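Local structure of succinoglycan biosynthesis protein (Bacillus cereus ATCC 14579, 2QGM) at residues Leu172-Ile184 and Val198-Ile212. The protein is probably a hydrolase of the erythromycin esterase family, although its name links it to succinoglycan biosynthesis and its substrate is not established. Numbering follows the deposited sequence.
Sequences LKALDQGSFNKVI and VEENYKELSSFTGSI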
loop_
_atom_site.group_PDB
_atom_site.type_symbol
_atom_site.label_atom_id
_atom_site.label_comp_id
_atom_site.label_asym_id
_atom_site.label_seq_id
_atom_site.Cartn_x
_atom_site.Cartn_y
_atom_site.Cartn_z
ATOM N N LEU A 172 -2.122 10.784 -1.859
ATOM C CA LEU A 172 -2.376 12.192 -2.129
ATOM C C LEU A 172 -1.430 13.096 -1.336
ATOM O O LEU A 172 -1.864 14.089 -0.752
ATOM C CB LEU A 172 -3.821 12.526 -1.743
ATOM C CG LEU A 172 -4.963 11.873 -2.530
ATOM C CD1 LEU A 172 -6.314 12.195 -1.884
ATOM C CD2 LEU A 172 -4.927 12.389 -3.958
ATOM N N LYS A 173 -0.144 12.766 -1.305
ATOM C CA LYS A 173 0.798 13.601 -0.567
ATOM C C LYS A 173 1.281 14.771 -1.419
ATOM O O LYS A 173 1.991 15.653 -0.937
ATOM C CB LYS A 173 1.977 12.766 -0.077
ATOM C CG LYS A 173 1.551 11.650 0.858
ATOM C CD LYS A 173 2.732 10.966 1.500
ATOM C CE LYS A 173 3.616 10.316 0.460
ATOM N NZ LYS A 173 4.693 9.515 1.103
ATOM N N ALA A 174 0.855 14.780 -2.681
ATOM C CA ALA A 174 1.205 15.828 -3.630
ATOM C C ALA A 174 0.424 15.640 -4.931
ATOM O O ALA A 174 0.001 14.528 -5.257
ATOM C CB ALA A 174 2.702 15.793 -3.928
ATOM N N LEU A 175 0.213 16.734 -5.657
ATOM C CA LEU A 175 -0.466 16.665 -6.946
ATOM C C LEU A 175 0.494 17.294 -7.938
ATOM O O LEU A 175 0.766 18.491 -7.872
ATOM C CB LEU A 175 -1.780 17.446 -6.926
ATOM C CG LEU A 175 -2.902 16.908 -6.037
ATOM C CD1 LEU A 175 -4.042 17.916 -6.014
ATOM C CD2 LEU A 175 -3.371 15.564 -6.560
ATOM N N ASP A 176 1.024 16.476 -8.839
ATOM C CA ASP A 176 1.972 16.941 -9.840
ATOM C C ASP A 176 1.262 17.629 -11.001
ATOM O O ASP A 176 0.048 17.519 -11.156
ATOM C CB ASP A 176 2.780 15.757 -10.367
ATOM C CG ASP A 176 1.954 14.840 -11.245
ATOM O OD1 ASP A 176 0.833 14.484 -10.835
ATOM O OD2 ASP A 176 2.432 14.478 -12.341
ATOM N N GLN A 177 2.034 18.344 -11.815
ATOM C CA GLN A 177 1.488 19.050 -12.970
ATOM C C GLN A 177 0.851 18.047 -13.933
ATOM O O GLN A 177 -0.129 18.357 -14.613
ATOM C CB GLN A 177 2.606 19.828 -13.672
ATOM C CG GLN A 177 2.152 20.717 -14.815
ATOM C CD GLN A 177 1.122 21.746 -14.391
ATOM O OE1 GLN A 177 1.267 22.396 -13.355
ATOM N NE2 GLN A 177 0.067 21.895 -15.187
ATOM N N GLY A 178 1.418 16.848 -13.981
ATOM C CA GLY A 178 0.888 15.814 -14.852
ATOM C C GLY A 178 -0.573 15.513 -14.547
ATOM O O GLY A 178 -1.346 15.209 -15.453
ATOM N N SER A 179 -0.954 15.598 -13.275
ATOM C CA SER A 179 -2.338 15.337 -12.877
ATOM C C SER A 179 -3.284 16.403 -13.420
ATOM O O SER A 179 -4.317 16.091 -13.996
ATOM C CB SER A 179 -2.462 15.262 -11.348
ATOM O OG SER A 179 -1.795 14.116 -10.837
ATOM N N PHE A 180 -2.935 17.668 -13.226
ATOM C CA PHE A 180 -3.774 18.747 -13.726
ATOM C C PHE A 180 -3.883 18.681 -15.245
ATOM O O PHE A 180 -4.953 18.916 -15.815
ATOM C CB PHE A 180 -3.198 20.087 -13.287
ATOM C CG PHE A 180 -3.340 20.336 -11.818
ATOM C CD1 PHE A 180 -4.558 20.754 -11.284
ATOM C CD2 PHE A 180 -2.265 20.124 -10.958
ATOM C CE1 PHE A 180 -4.702 20.956 -9.916
ATOM C CE2 PHE A 180 -2.401 20.321 -9.587
ATOM C CZ PHE A 180 -3.622 20.739 -9.060
ATOM N N ASN A 181 -2.771 18.360 -15.899
ATOM C CA ASN A 181 -2.737 18.245 -17.354
ATOM C C ASN A 181 -3.553 17.054 -17.849
ATOM O O ASN A 181 -4.132 17.100 -18.931
ATOM C CB ASN A 181 -1.289 18.134 -17.836
ATOM C CG ASN A 181 -0.636 19.488 -18.040
ATOM O OD1 ASN A 181 -0.870 20.421 -17.279
ATOM N ND2 ASN A 181 0.193 19.596 -19.075
ATOM N N LYS A 182 -3.607 15.990 -17.059
ATOM C CA LYS A 182 -4.380 14.821 -17.448
ATOM C C LYS A 182 -5.827 15.270 -17.664
ATOM O O LYS A 182 -6.467 14.912 -18.659
ATOM C CB LYS A 182 -4.332 13.760 -16.348
ATOM C CG LYS A 182 -4.875 12.411 -16.779
ATOM C CD LYS A 182 -3.875 11.719 -17.694
ATOM C CE LYS A 182 -4.363 10.347 -18.123
ATOM N NZ LYS A 182 -3.375 9.680 -19.019
ATOM N N VAL A 183 -6.324 16.073 -16.726
ATOM C CA VAL A 183 -7.693 16.594 -16.771
ATOM C C VAL A 183 -7.849 17.636 -17.869
ATOM O O VAL A 183 -8.738 17.535 -18.711
ATOM C CB VAL A 183 -8.105 17.277 -15.438
ATOM C CG1 VAL A 183 -9.546 17.772 -15.541
ATOM C CG2 VAL A 183 -7.960 16.309 -14.271
ATOM N N ILE A 184 -6.984 18.644 -17.845
ATOM C CA ILE A 184 -7.030 19.722 -18.826
ATOM C C ILE A 184 -6.970 19.214 -20.266
ATOM O O ILE A 184 -7.748 19.650 -21.118
ATOM C CB ILE A 184 -5.863 20.721 -18.627
ATOM C CG1 ILE A 184 -5.959 21.392 -17.257
ATOM C CG2 ILE A 184 -5.905 21.788 -19.718
ATOM C CD1 ILE A 184 -7.174 22.274 -17.083
ATOM N N VAL A 198 -12.396 25.302 -16.673
ATOM C CA VAL A 198 -11.540 24.349 -15.986
ATOM C C VAL A 198 -10.161 24.935 -15.691
ATOM O O VAL A 198 -9.675 24.851 -14.565
ATOM C CB VAL A 198 -11.377 23.044 -16.798
ATOM C CG1 VAL A 198 -10.440 22.086 -16.067
ATOM C CG2 VAL A 198 -12.736 22.389 -17.000
ATOM N N GLU A 199 -9.534 25.532 -16.700
ATOM C CA GLU A 199 -8.210 26.119 -16.521
ATOM C C GLU A 199 -8.224 27.221 -15.469
ATOM O O GLU A 199 -7.276 27.374 -14.700
ATOM C CB GLU A 199 -7.687 26.664 -17.848
ATOM C CG GLU A 199 -7.369 25.561 -18.844
ATOM C CD GLU A 199 -6.676 26.081 -20.078
ATOM O OE1 GLU A 199 -7.329 26.795 -20.879
ATOM O OE2 GLU A 199 -5.480 25.766 -20.254
ATOM N N GLU A 200 -9.312 27.984 -15.437
ATOM C CA GLU A 200 -9.451 29.059 -14.465
ATOM C C GLU A 200 -9.501 28.476 -13.056
ATOM O O GLU A 200 -8.853 28.983 -12.142
ATOM C CB GLU A 200 -10.728 29.856 -14.732
ATOM C CG GLU A 200 -10.994 30.938 -13.702
ATOM C CD GLU A 200 -9.976 32.059 -13.762
ATOM O OE1 GLU A 200 -9.973 32.798 -14.768
ATOM O OE2 GLU A 200 -9.168 32.184 -12.816
ATOM N N ASN A 201 -10.268 27.407 -12.877
ATOM C CA ASN A 201 -10.385 26.790 -11.562
ATOM C C ASN A 201 -9.117 26.130 -11.044
ATOM O O ASN A 201 -8.941 26.013 -9.835
ATOM C CB ASN A 201 -11.518 25.763 -11.545
ATOM C CG ASN A 201 -12.880 26.410 -11.444
ATOM O OD1 ASN A 201 -13.571 26.601 -12.446
ATOM N ND2 ASN A 201 -13.267 26.773 -10.228
ATOM N N TYR A 202 -8.241 25.703 -11.950
ATOM C CA TYR A 202 -6.988 25.036 -11.568
ATOM C C TYR A 202 -5.718 25.884 -11.571
ATOM O O TYR A 202 -4.717 25.486 -10.968
ATOM C CB TYR A 202 -6.701 23.845 -12.483
ATOM C CG TYR A 202 -7.555 22.612 -12.284
ATOM C CD1 TYR A 202 -8.256 22.384 -11.096
ATOM C CD2 TYR A 202 -7.611 21.641 -13.274
ATOM C CE1 TYR A 202 -8.989 21.202 -10.908
ATOM C CE2 TYR A 202 -8.330 20.468 -13.100
ATOM C CZ TYR A 202 -9.015 20.251 -11.920
ATOM O OH TYR A 202 -9.694 19.063 -11.780
ATOM N N LYS A 203 -5.743 27.033 -12.242
ATOM C CA LYS A 203 -4.555 27.882 -12.347
ATOM C C LYS A 203 -3.781 28.165 -11.061
ATOM O O LYS A 203 -2.599 27.848 -10.971
ATOM C CB LYS A 203 -4.902 29.217 -13.029
ATOM C CG LYS A 203 -3.677 30.084 -13.333
ATOM C CD LYS A 203 -4.039 31.386 -14.047
ATOM C CE LYS A 203 -2.798 32.238 -14.290
ATOM N NZ LYS A 203 -3.101 33.542 -14.953
ATOM N N GLU A 204 -4.430 28.775 -10.076
ATOM C CA GLU A 204 -3.750 29.100 -8.825
ATOM C C GLU A 204 -3.494 27.859 -7.975
ATOM O O GLU A 204 -2.396 27.665 -7.463
ATOM C CB GLU A 204 -4.571 30.128 -8.038
ATOM C CG GLU A 204 -4.645 31.487 -8.719
ATOM C CD GLU A 204 -3.309 32.210 -8.715
ATOM O OE1 GLU A 204 -2.837 32.582 -7.618
ATOM O OE2 GLU A 204 -2.732 32.411 -9.806
ATOM N N LEU A 205 -4.515 27.021 -7.841
ATOM C CA LEU A 205 -4.409 25.798 -7.061
ATOM C C LEU A 205 -3.179 24.966 -7.426
ATOM O O LEU A 205 -2.432 24.535 -6.549
ATOM C CB LEU A 205 -5.669 24.951 -7.256
ATOM C CG LEU A 205 -5.603 23.507 -6.738
ATOM C CD1 LEU A 205 -5.381 23.500 -5.226
ATOM C CD2 LEU A 205 -6.888 22.785 -7.100
ATOM N N SER A 206 -2.974 24.757 -8.722
ATOM C CA SER A 206 -1.864 23.953 -9.222
ATOM C C SER A 206 -0.462 24.420 -8.836
ATOM O O SER A 206 0.514 23.709 -9.085
ATOM C CB SER A 206 -1.956 23.819 -10.751
ATOM O OG SER A 206 -1.895 25.082 -11.396
ATOM N N SER A 207 -0.349 25.603 -8.239
ATOM C CA SER A 207 0.959 26.112 -7.823
ATOM C C SER A 207 1.267 25.798 -6.364
ATOM O O SER A 207 2.401 25.980 -5.913
ATOM C CB SER A 207 1.045 27.631 -8.019
ATOM O OG SER A 207 1.510 27.959 -9.318
ATOM N N PHE A 208 0.260 25.310 -5.640
ATOM C CA PHE A 208 0.396 24.997 -4.218
ATOM C C PHE A 208 0.230 23.531 -3.820
ATOM O O PHE A 208 0.162 23.219 -2.626
ATOM C CB PHE A 208 -0.610 25.830 -3.410
ATOM C CG PHE A 208 -0.450 27.318 -3.586
ATOM C CD1 PHE A 208 -1.168 28.009 -4.561
ATOM C CD2 PHE A 208 0.454 28.019 -2.800
ATOM C CE1 PHE A 208 -0.982 29.384 -4.753
ATOM C CE2 PHE A 208 0.650 29.394 -2.980
ATOM C CZ PHE A 208 -0.067 30.074 -3.958
ATOM N N THR A 209 0.169 22.627 -4.791
ATOM C CA THR A 209 -0.024 21.210 -4.473
ATOM C C THR A 209 1.240 20.359 -4.508
ATOM O O THR A 209 1.164 19.133 -4.455
ATOM C CB THR A 209 -1.064 20.572 -5.419
ATOM O OG1 THR A 209 -0.655 20.747 -6.787
ATOM C CG2 THR A 209 -2.421 21.223 -5.222
ATOM N N GLY A 210 2.396 21.010 -4.566
ATOM C CA GLY A 210 3.663 20.295 -4.604
ATOM C C GLY A 210 3.936 19.367 -3.431
ATOM O O GLY A 210 4.707 18.414 -3.554
ATOM N N SER A 211 3.314 19.649 -2.289
ATOM C CA SER A 211 3.467 18.840 -1.087
ATOM C C SER A 211 2.426 19.282 -0.067
ATOM O O SER A 211 1.858 20.376 -0.182
ATOM C CB SER A 211 4.875 18.993 -0.498
ATOM O OG SER A 211 5.101 20.309 -0.013
ATOM N N ILE A 212 2.171 18.434 0.925
ATOM C CA ILE A 212 1.198 18.743 1.971
ATOM C C ILE A 212 1.658 19.985 2.726
ATOM O O ILE A 212 0.864 20.878 3.026
ATOM C CB ILE A 212 1.080 17.591 2.988
ATOM C CG1 ILE A 212 0.634 16.310 2.286
ATOM C CG2 ILE A 212 0.069 17.943 4.056
ATOM C CD1 ILE A 212 -0.689 16.430 1.580
HETATM O O HOH W 1 4.040 16.069 0.810
HETATM O O HOH W 2 1.446 21.773 -10.802
#
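Phe180 sets one edge of its ring against the face of Tyr202 in a T-shaped stack. The planes stand at 76° and the centroids lie 5.2 Å apart. Phe180 CD1 makes the approach, offset toward the rim of the tyrosine ring. One face of Phe180 is taken by Ser206, whose CB sits 3.6 Å from the ring centroid in a CH-pi contact. Thr209 OG1 reaches the ring edge near CE2, and Leu205 CD2 adds an apolar contact at CE1. Val183 meets the edge of the Tyr202 ring. Further along, Ile184 CD1 presses on Val198 CG1 at a tight 3.4 Å and also touches Glu199 CG. The first torsion of Ile184 places CG1 beside the backbone N, and the second carries CD1 to Val198 and Glu199.

The Tyr202, Val198 and Glu199 contacts join helices 177-190 and 195-203, two consecutive helices in a helical hairpin. The axes of 177-184 and 198-203 run nearly antiparallel and come within 10.9 Å. The hairpin follows strand 166-171, an outermost strand of the mixed sheet.

Beyond the helices, Leu175 and Thr209 pair through one backbone bond and one side-chain bond. Leu175 N donates to Thr209 O (2.8 Å, almost straight at 172°). In return, Thr209 OG1 donates to Leu175 O at 2.9 Å. Its chi1 of 57° places OG1 between the backbone N and carbonyl carbon, within reach of both that oxygen and the phenylalanine edge. One water bridges Lys173 O and Ile212 N. Another donates to Gln177 OE1 and Ser206 O.

Asp176 N-caps helix 177-190: its OD1 accepts from Ser179 OG and, weakly, from Ser179 N. Gln177 NE2 is bonded to Asn181 OD1 one turn on. Helix 220-236 packs on Val198 and Tyr202 through Val233. Phe266 of helix 253-269 touches both Leu175 and Ile212.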